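Dihydrodipicolinate synthase (Bacillus anthracis, PDB 1XKY) probably catalyses the condensation of pyruvate with aspartate semialdehyde in the biosynthesis of lysine. Local coordinates at residues 36-39 against 40-44; 68-71 against 72-76. One frame throughout, in Å; residues are numbered along the deposited sequence.

Contact 1 (36-39 against 40-44)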
loop_
_atom_site.group_PDB
_atom_site.type_symbol
_atom_site.label_atom_id
_atom_site.label_comp_id
_atom_site.label_asym_id
_atom_site.label_seq_id
_atom_site.Cartn_x
_atom_site.Cartn_y
_atom_site.Cartn_z
ATOM N N THR A 36 -5.672 -40.108 -5.827
ATOM C CA THR A 36 -6.925 -40.788 -6.170
ATOM C C THR A 36 -7.955 -40.594 -5.056
ATOM O O THR A 36 -9.090 -40.187 -5.316
ATOM C CB THR A 36 -6.697 -42.287 -6.446
ATOM O OG1 THR A 36 -5.744 -42.431 -7.503
ATOM C CG2 THR A 36 -8.001 -42.995 -6.837
ATOM N N LYS A 37 -7.545 -40.832 -3.814
ATOM C CA LYS A 37 -8.440 -40.640 -2.674
ATOM C C LYS A 37 -8.959 -39.202 -2.612
ATOM O O LYS A 37 -10.160 -38.973 -2.418
ATOM C CB LYS A 37 -7.740 -41.003 -1.364
ATOM C CG LYS A 37 -8.688 -41.112 -0.179
ATOM C CD LYS A 37 -7.943 -41.181 1.162
ATOM C CE LYS A 37 -7.365 -42.558 1.461
ATOM N NZ LYS A 37 -5.976 -42.733 0.942
ATOM N N LEU A 38 -8.056 -38.241 -2.801
ATOM C CA LEU A 38 -8.407 -36.823 -2.700
ATOM C C LEU A 38 -9.378 -36.389 -3.794
ATOM O O LEU A 38 -10.336 -35.675 -3.521
ATOM C CB LEU A 38 -7.149 -35.940 -2.755
ATOM C CG LEU A 38 -7.402 -34.421 -2.771
ATOM C CD1 LEU A 38 -8.111 -33.989 -1.509
ATOM C CD2 LEU A 38 -6.093 -33.659 -2.935
ATOM N N VAL A 39 -9.112 -36.803 -5.031
ATOM C CA VAL A 39 -9.982 -36.466 -6.168
ATOM C C VAL A 39 -11.407 -36.976 -5.937
ATOM O O VAL A 39 -12.378 -36.236 -6.120
ATOM C CB VAL A 39 -9.428 -37.016 -7.497
ATOM C CG1 VAL A 39 -10.467 -36.919 -8.608
ATOM C CG2 VAL A 39 -8.157 -36.261 -7.903
ATOM N N ASN A 40 -11.526 -38.227 -5.505
ATOM C CA ASN A 40 -12.853 -38.806 -5.240
ATOM C C ASN A 40 -13.584 -38.110 -4.095
ATOM O O ASN A 40 -14.799 -37.849 -4.179
ATOM C CB ASN A 40 -12.735 -40.308 -4.983
ATOM C CG ASN A 40 -12.502 -41.085 -6.262
ATOM O OD1 ASN A 40 -13.215 -40.894 -7.247
ATOM N ND2 ASN A 40 -11.502 -41.953 -6.260
ATOM N N TYR A 41 -12.832 -37.801 -3.042
ATOM C CA TYR A 41 -13.363 -37.026 -1.925
ATOM C C TYR A 41 -13.942 -35.677 -2.393
ATOM O O TYR A 41 -15.087 -35.324 -2.067
ATOM C CB TYR A 41 -12.290 -36.816 -0.847
ATOM C CG TYR A 41 -12.719 -35.796 0.190
ATOM C CD1 TYR A 41 -13.498 -36.169 1.282
ATOM C CD2 TYR A 41 -12.391 -34.452 0.041
ATOM C CE1 TYR A 41 -13.923 -35.228 2.220
ATOM C CE2 TYR A 41 -12.799 -33.502 0.975
ATOM C CZ TYR A 41 -13.570 -33.891 2.062
ATOM O OH TYR A 41 -13.984 -32.942 2.989
ATOM N N LEU A 42 -13.164 -34.930 -3.169
ATOM C CA LEU A 42 -13.610 -33.604 -3.621
ATOM C C LEU A 42 -14.898 -33.686 -4.430
ATOM O O LEU A 42 -15.844 -32.936 -4.179
ATOM C CB LEU A 42 -12.515 -32.896 -4.428
ATOM C CG LEU A 42 -11.266 -32.515 -3.620
ATOM C CD1 LEU A 42 -10.190 -31.961 -4.552
ATOM C CD2 LEU A 42 -11.602 -31.540 -2.510
ATOM N N ILE A 43 -14.940 -34.618 -5.377
ATOM C CA ILE A 43 -16.110 -34.787 -6.229
ATOM C C ILE A 43 -17.383 -35.132 -5.425
ATOM O O ILE A 43 -18.470 -34.678 -5.780
ATOM C CB ILE A 43 -15.832 -35.806 -7.366
ATOM C CG1 ILE A 43 -14.776 -35.235 -8.327
ATOM C CG2 ILE A 43 -17.105 -36.138 -8.130
ATOM C CD1 ILE A 43 -14.250 -36.236 -9.354
ATOM N N ASP A 44 -17.235 -35.886 -4.339
ATOM C CA ASP A 44 -18.367 -36.211 -3.449
ATOM C C ASP A 44 -18.667 -35.129 -2.416
ATOM O O ASP A 44 -19.640 -35.246 -1.666
ATOM C CB ASP A 44 -18.111 -37.525 -2.711
ATOM C CG ASP A 44 -18.035 -38.718 -3.644
ATOM O OD1 ASP A 44 -18.542 -38.637 -4.786
ATOM O OD2 ASP A 44 -17.450 -39.740 -3.226
#
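In Thr36 the methyl CG2 is turned anti to the backbone N, with OG1 beside that nitrogen (chi1 -58°), while Asn40, one turn on, swings CG anti to its own carbonyl carbon (chi1 -75°). The two side chains therefore run side by side in the same direction, and Thr36 CG2 rests 3.7 Å from Asn40 ND2. The same amide nitrogen, ND2 of Asn40, comes to 3.1 Å from Thr36 O, a carbonyl already engaged by the backbone N of Asn40 in a nearly straight bond (N-H...O 170°). Three residues on, a second pair is arranged in the same way: Val39 CG1 and Ile43 CD1 lie 3.9 Å apart, and Ile43 folds CG1 back to 3.4 Å from Val39 O. Leu38 and Leu42 meet differently. Their branches cross at an angle, Leu38 CD1 standing 4.1 Å from Leu42 CG, and Leu42 CG also sits 3.3 Å from Leu38 O. Beneath all this runs the regular i to i+4 ladder of helix 32-44, with Leu42 N bonded to Leu38 O at 2.9 Å. The polar ends find their partners outside residues 36-44: Thr36 OG1 bonds to Phe32 O and also meets His73, and Asn40 OD1 takes a hydrogen bond from Arg81. Leu38 and Leu42 thus face Met20, Val21 and Thr47, whereas Thr36, Val39 and Asn40 share Val77 of helix 64-78, mixing polar and apolar groups there; the hold of Arg81 on OD1 probably fixes which way the Asn40 amide is flipped, leaving its NH2 on the side of Thr36.

Contact 2 (68-71 against 72-76); sequences VALY and RHVVS
Val75 N donates to Tyr71 O at 2.9 Å, the shortest of the four backbone bonds that join residues 68-71 to 72-76. The same carbonyl is pressed by carbon as well, for Val75 CG2 lies 3.3 Å from Tyr71 O. One residue earlier the pattern recurs: Leu70 O accepts from Val74 N, and Val74 CG2, set anti to its own carbonyl carbon, comes within 3.1 Å of that oxygen. Farther out, Leu70 CD1 touches Val74 CG2 at 4.2 Å, and both side chains reach Val52 of strand 49-52. Arg72 reaches back a full turn. Its chain leaves the backbone stretched, then bends at chi3 (-73°) and doubles back along the preceding turn, crossing Val68 at a slant. There Arg72 NH2 lies 3.9 Å from Val68 CG1 and Arg72 NH1 3.7 Å from Ala69 CA, while Val68 O stands over one face of the guanidinium. That oxygen probably adds a weak electrostatic attraction, its hydrogen bond coming from Arg72 N. Tyr71 also turns its ring back along the helix, on another flank, with Val68 N 4.0 Å above one face of the Tyr71 ring and offset toward the rim; outside the segments it packs on Leu99 and Ala103 of helix 93-105. The imidazole of His73 heads away from residues 68-71, toward Thr36, and meets the Phe32 ring edge-to-face. Tyr71 and aliphatic residues facing strands 49-52 and 84-87, with an arginine laid along the exposed flank, belong to the amphipathic helix of a beta-alpha-beta unit in a TIM barrel.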
loop_
_atom_site.group_PDB
_atom_site.type_symbol
_atom_site.label_atom_id
_atom_site.label_comp_id
_atom_site.label_asym_id
_atom_site.label_seq_id
_atom_site.Cartn_x
_atom_site.Cartn_y
_atom_site.Cartn_z
ATOM N N VAL A 68 3.069 -33.199 -15.722
ATOM C CA VAL A 68 2.410 -33.978 -16.778
ATOM C C VAL A 68 1.916 -35.335 -16.254
ATOM O O VAL A 68 0.814 -35.752 -16.582
ATOM C CB VAL A 68 3.339 -34.181 -18.019
ATOM C CG1 VAL A 68 2.694 -35.135 -19.046
ATOM C CG2 VAL A 68 3.687 -32.831 -18.668
ATOM N N ALA A 69 2.722 -36.010 -15.438
ATOM C CA ALA A 69 2.287 -37.254 -14.785
ATOM C C ALA A 69 1.062 -37.017 -13.889
ATOM O O ALA A 69 0.112 -37.814 -13.880
ATOM C CB ALA A 69 3.423 -37.855 -13.975
ATOM N N LEU A 70 1.101 -35.917 -13.140
ATOM C CA LEU A 70 0.001 -35.522 -12.271
ATOM C C LEU A 70 -1.271 -35.220 -13.060
ATOM O O LEU A 70 -2.358 -35.668 -12.670
ATOM C CB LEU A 70 0.398 -34.306 -11.413
ATOM C CG LEU A 70 -0.625 -33.835 -10.372
ATOM C CD1 LEU A 70 -0.895 -34.918 -9.339
ATOM C CD2 LEU A 70 -0.143 -32.547 -9.694
ATOM N N TYR A 71 -1.144 -34.462 -14.153
ATOM C CA TYR A 71 -2.296 -34.172 -15.015
ATOM C C TYR A 71 -2.908 -35.477 -15.523
ATOM O O TYR A 71 -4.129 -35.670 -15.472
ATOM C CB TYR A 71 -1.925 -33.329 -16.248
ATOM C CG TYR A 71 -1.242 -31.999 -16.003
ATOM C CD1 TYR A 71 -1.446 -31.263 -14.828
ATOM C CD2 TYR A 71 -0.405 -31.456 -16.977
ATOM C CE1 TYR A 71 -0.796 -30.039 -14.628
ATOM C CE2 TYR A 71 0.232 -30.236 -16.791
ATOM C CZ TYR A 71 0.039 -29.530 -15.620
ATOM O OH TYR A 71 0.695 -28.319 -15.454
ATOM N N ARG A 72 -2.041 -36.358 -16.025
ATOM C CA ARG A 72 -2.472 -37.614 -16.628
ATOM C C ARG A 72 -3.226 -38.482 -15.619
ATOM O O ARG A 72 -4.270 -39.038 -15.937
ATOM C CB ARG A 72 -1.264 -38.365 -17.193
ATOM C CG ARG A 72 -1.603 -39.651 -17.899
ATOM C CD ARG A 72 -0.354 -40.470 -18.195
ATOM N NE ARG A 72 0.442 -39.888 -19.276
ATOM C CZ ARG A 72 1.629 -39.298 -19.140
ATOM N NH1 ARG A 72 2.222 -39.188 -17.950
ATOM N NH2 ARG A 72 2.240 -38.815 -20.218
ATOM N N HIS A 73 -2.702 -38.579 -14.405
ATOM C CA HIS A 73 -3.353 -39.371 -13.369
ATOM C C HIS A 73 -4.716 -38.803 -12.970
ATOM O O HIS A 73 -5.692 -39.543 -12.821
ATOM C CB HIS A 73 -2.471 -39.461 -12.133
ATOM C CG HIS A 73 -3.076 -40.281 -11.037
ATOM N ND1 HIS A 73 -3.161 -41.653 -11.106
ATOM C CD2 HIS A 73 -3.646 -39.926 -9.861
ATOM C CE1 HIS A 73 -3.738 -42.111 -10.009
ATOM N NE2 HIS A 73 -4.047 -41.083 -9.239
ATOM N N VAL A 74 -4.779 -37.485 -12.801
ATOM C CA VAL A 74 -6.016 -36.834 -12.413
ATOM C C VAL A 74 -7.069 -36.973 -13.520
ATOM O O VAL A 74 -8.239 -37.220 -13.233
ATOM C CB VAL A 74 -5.785 -35.343 -12.032
ATOM C CG1 VAL A 74 -7.105 -34.649 -11.751
ATOM C CG2 VAL A 74 -4.844 -35.238 -10.823
ATOM N N VAL A 75 -6.656 -36.837 -14.775
ATOM C CA VAL A 75 -7.557 -37.088 -15.900
ATOM C C VAL A 75 -8.134 -38.512 -15.827
ATOM O O VAL A 75 -9.335 -38.714 -16.014
ATOM C CB VAL A 75 -6.833 -36.844 -17.263
ATOM C CG1 VAL A 75 -7.575 -37.506 -18.433
ATOM C CG2 VAL A 75 -6.663 -35.351 -17.505
ATOM N N SER A 76 -7.268 -39.482 -15.539
ATOM C CA SER A 76 -7.671 -40.888 -15.408
ATOM C C SER A 76 -8.689 -41.103 -14.285
ATOM O O SER A 76 -9.723 -41.725 -14.495
ATOM C CB SER A 76 -6.439 -41.771 -15.165
ATOM O OG SER A 76 -6.821 -43.120 -14.932
#

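How the contacts relate
Each contact is a short piece of a single outer helix of the barrel, contact 1 on helix 32-44 and contact 2 on helix 64-78, so both illustrate how successive turns mix buried and exposed residues. Their centres lie 14 Å apart, and the helices belong to consecutive beta-alpha-beta units that share strand 49-52. A probable hydrogen bond of 2.8 Å between Thr36 OG1 and His73 NE2 links them directly. Both are partly buried, but against different neighbours: contact 1 packs on helix 64-78 and on loops, with an amide among its aliphatic pairs, whereas contact 2, apart from its exposed arginine, packs on strands 49-52 and 84-87 and on helix 93-105.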